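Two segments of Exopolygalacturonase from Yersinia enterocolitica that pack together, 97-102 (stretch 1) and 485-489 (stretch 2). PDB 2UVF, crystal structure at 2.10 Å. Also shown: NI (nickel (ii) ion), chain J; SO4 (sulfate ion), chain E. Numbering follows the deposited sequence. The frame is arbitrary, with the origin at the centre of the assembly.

Stretch 1 (97-102) HFYVND
Stretch 2 485-489: NAMRD

Residues 97-102 form the tail of a helix and the turn after it, and they rest on residues 485-489, an extended strand that turns a corner at Asp489. Residues that touch across the interface are at least 387 positions apart in one chain, and the two segments bury 265 Å² between them. No hydrogen bond crosses the interface, which depends on packing around one aromatic ring. The nearest CA atoms are those of Phe98 and Arg488, 8.2 Å apart, a spacing bridged by side chains. In the strand, phi/psi run from -124/143 at Asn485 through -117/139 and -139/144 to -144/133 at Arg488, so alternate side chains face opposite ways: Ala486 and Arg488 direct their CA-to-CB bonds toward the helix, Asn485 and Met487 away from it. Asp489 then adopts positive phi (62/39).

His97 (-65/-29) makes no contact with the strand. Its side chain is a t rotamer, with chi2 at -96°. His97 NE2 binds the nickel ion at 2.1 Å, and water 1 and water 2 also bind the metal, each at 2.3 Å. His97 O accepts a backbone hydrogen bond from Val100 N at 2.9 Å.

Phe98 (-55/-40) is the centre of the contact. Its CA-to-CB bond points sideways, but chi1 at 175° (t) and chi2 at 91° carry the ring to the strand. There Phe98 CE2 lies 3.7 Å from Ala486 CB, Phe98 CE1 lies 3.3 Å from Arg488 CB, and Phe98 CZ reaches 3.7 Å from the Met487 carbonyl C, which sits at the ring edge. The ring end thus spans the two inward-pointing CB atoms and the backbone between them. A flat, apolar side chain suits this buried site, and the Ala486 methyl lies against the ring, an apolar pairing.

Tyr99 (-83/-12) contributes at the margin. Its CA-to-CB bond points away, yet the m rotamer (chi1 -59°, chi2 -80°) brings Tyr99 OH to 4.0 Å from Ala486 CB, while the hydroxyl is hydrogen-bonded elsewhere in the structure. Val100 (-54/-36), exposed and modelled only to CB, does not touch the strand.

The CA-to-CB bond of Asn101 (-74/-16) points toward the strand, with chi1 at -94°, between wells, and chi2 at -171°. Asn101 OD1 lies 2.8 Å from Arg488 NH1 but over a face of the guanidinium, where the angle is too poor for a hydrogen bond. The extended Arg488 side chain (chi1 167°, chi2 161°, chi3 -145°, chi4 -102°) combines two roles: its CB packs beside Phe98, and its charged end reaches polar surroundings. Arg488 NH2 donates hydrogen bonds to sulfate O1 at 3.0 Å and O3 at 3.2 Å, and Arg488 NH1 forms a long salt bridge with Asp489 OD2 at 3.7 Å, an attraction of charges alone.

Asp102 (-94/74, chi1 t) closes the segment without reaching the strand; Asp102 N donates to Tyr99 O at 2.8 Å, securing the turn.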

# COMPACT_ATOMS: atom_id res chain seq x y z
N HIS A 97 10.01 15.54 10.02
CA HIS A 97 10.41 15.29 11.38
C HIS A 97 11.42 14.15 11.44
O HIS A 97 12.31 14.14 12.30
CB HIS A 97 9.19 15.03 12.26
CG HIS A 97 9.55 14.55 13.62
ND1 HIS A 97 9.56 13.21 13.95
CD2 HIS A 97 10.00 15.21 14.71
CE1 HIS A 97 9.96 13.07 15.20
NE2 HIS A 97 10.24 14.26 15.69
N PHE A 98 11.32 13.23 10.49
CA PHE A 98 12.22 12.07 10.42
C PHE A 98 13.67 12.56 10.39
O PHE A 98 14.53 11.98 11.01
CB PHE A 98 11.88 11.22 9.20
CG PHE A 98 12.81 10.06 8.96
CD1 PHE A 98 12.55 8.80 9.53
CD2 PHE A 98 13.94 10.21 8.14
CE1 PHE A 98 13.39 7.73 9.29
CE2 PHE A 98 14.78 9.13 7.91
CZ PHE A 98 14.51 7.89 8.48
N TYR A 99 13.94 13.64 9.66
CA TYR A 99 15.29 14.18 9.56
C TYR A 99 15.71 15.09 10.72
O TYR A 99 16.90 15.39 10.82
CB TYR A 99 15.48 14.90 8.23
CG TYR A 99 15.26 14.01 7.03
CD1 TYR A 99 16.25 13.14 6.58
CD2 TYR A 99 14.05 14.05 6.34
CE1 TYR A 99 16.04 12.34 5.47
CE2 TYR A 99 13.83 13.24 5.24
CZ TYR A 99 14.84 12.40 4.81
OH TYR A 99 14.63 11.60 3.72
N VAL A 100 14.77 15.51 11.59
CA VAL A 100 15.08 16.35 12.77
C VAL A 100 16.15 15.74 13.66
O VAL A 100 16.94 16.47 14.27
CB VAL A 100 13.84 16.60 13.59
N ASN A 101 16.13 14.41 13.77
CA ASN A 101 17.13 13.63 14.52
C ASN A 101 18.49 13.54 13.81
O ASN A 101 19.51 13.25 14.45
CB ASN A 101 16.59 12.21 14.75
CG ASN A 101 15.88 12.05 16.09
OD1 ASN A 101 15.55 10.94 16.49
ND2 ASN A 101 15.66 13.17 16.79
N ASP A 102 18.55 13.84 12.53
CA ASP A 102 19.63 13.35 11.69
C ASP A 102 20.79 14.33 11.60
O ASP A 102 21.03 14.94 10.59
CB ASP A 102 19.09 12.91 10.32
CG ASP A 102 20.12 12.30 9.45
OD1 ASP A 102 21.03 11.74 9.95
OD2 ASP A 102 20.06 12.41 8.26
N ASN A 485 15.29 5.67 -0.47
CA ASN A 485 14.44 5.52 0.71
C ASN A 485 15.30 5.66 1.94
O ASN A 485 16.42 5.15 1.97
CB ASN A 485 13.78 4.13 0.74
CG ASN A 485 12.84 3.91 -0.41
OD1 ASN A 485 12.85 2.86 -1.05
ND2 ASN A 485 12.01 4.88 -0.67
N ALA A 486 14.74 6.30 2.97
CA ALA A 486 15.42 6.41 4.24
C ALA A 486 14.65 5.72 5.35
O ALA A 486 13.43 5.84 5.43
CB ALA A 486 15.68 7.89 4.59
N MET A 487 15.36 5.02 6.22
CA MET A 487 14.70 4.19 7.22
C MET A 487 15.37 4.27 8.58
O MET A 487 16.58 4.38 8.68
CB MET A 487 14.64 2.74 6.74
CG MET A 487 14.28 2.58 5.26
SD MET A 487 13.64 0.94 4.85
CE MET A 487 15.08 -0.04 4.56
N ARG A 488 14.56 4.22 9.64
CA ARG A 488 15.09 4.40 10.99
C ARG A 488 14.33 3.50 11.97
O ARG A 488 13.11 3.46 11.95
CB ARG A 488 15.02 5.88 11.42
CG ARG A 488 15.25 6.14 12.90
CD ARG A 488 15.63 7.57 13.22
NE ARG A 488 16.58 7.56 14.34
CZ ARG A 488 16.25 7.85 15.60
NH1 ARG A 488 15.01 8.23 15.89
NH2 ARG A 488 17.15 7.78 16.57
N ASP A 489 15.07 2.79 12.81
CA ASP A 489 14.46 2.00 13.87
C ASP A 489 13.55 0.88 13.33
O ASP A 489 12.51 0.59 13.91
CB ASP A 489 13.70 2.89 14.86
CG ASP A 489 14.62 3.78 15.68
OD1 ASP A 489 15.83 3.55 15.71
OD2 ASP A 489 14.12 4.70 16.34
NI NI J . 10.93 14.72 17.63
S SO4 E . 20.85 7.54 16.57
O1 SO4 E . 19.98 8.52 15.91
O2 SO4 E . 21.53 8.21 17.68
O3 SO4 E . 20.04 6.43 17.10
O4 SO4 E . 21.85 7.03 15.63
O HOH W 1 9.33 13.47 18.61
O HOH W 2 12.53 13.10 17.29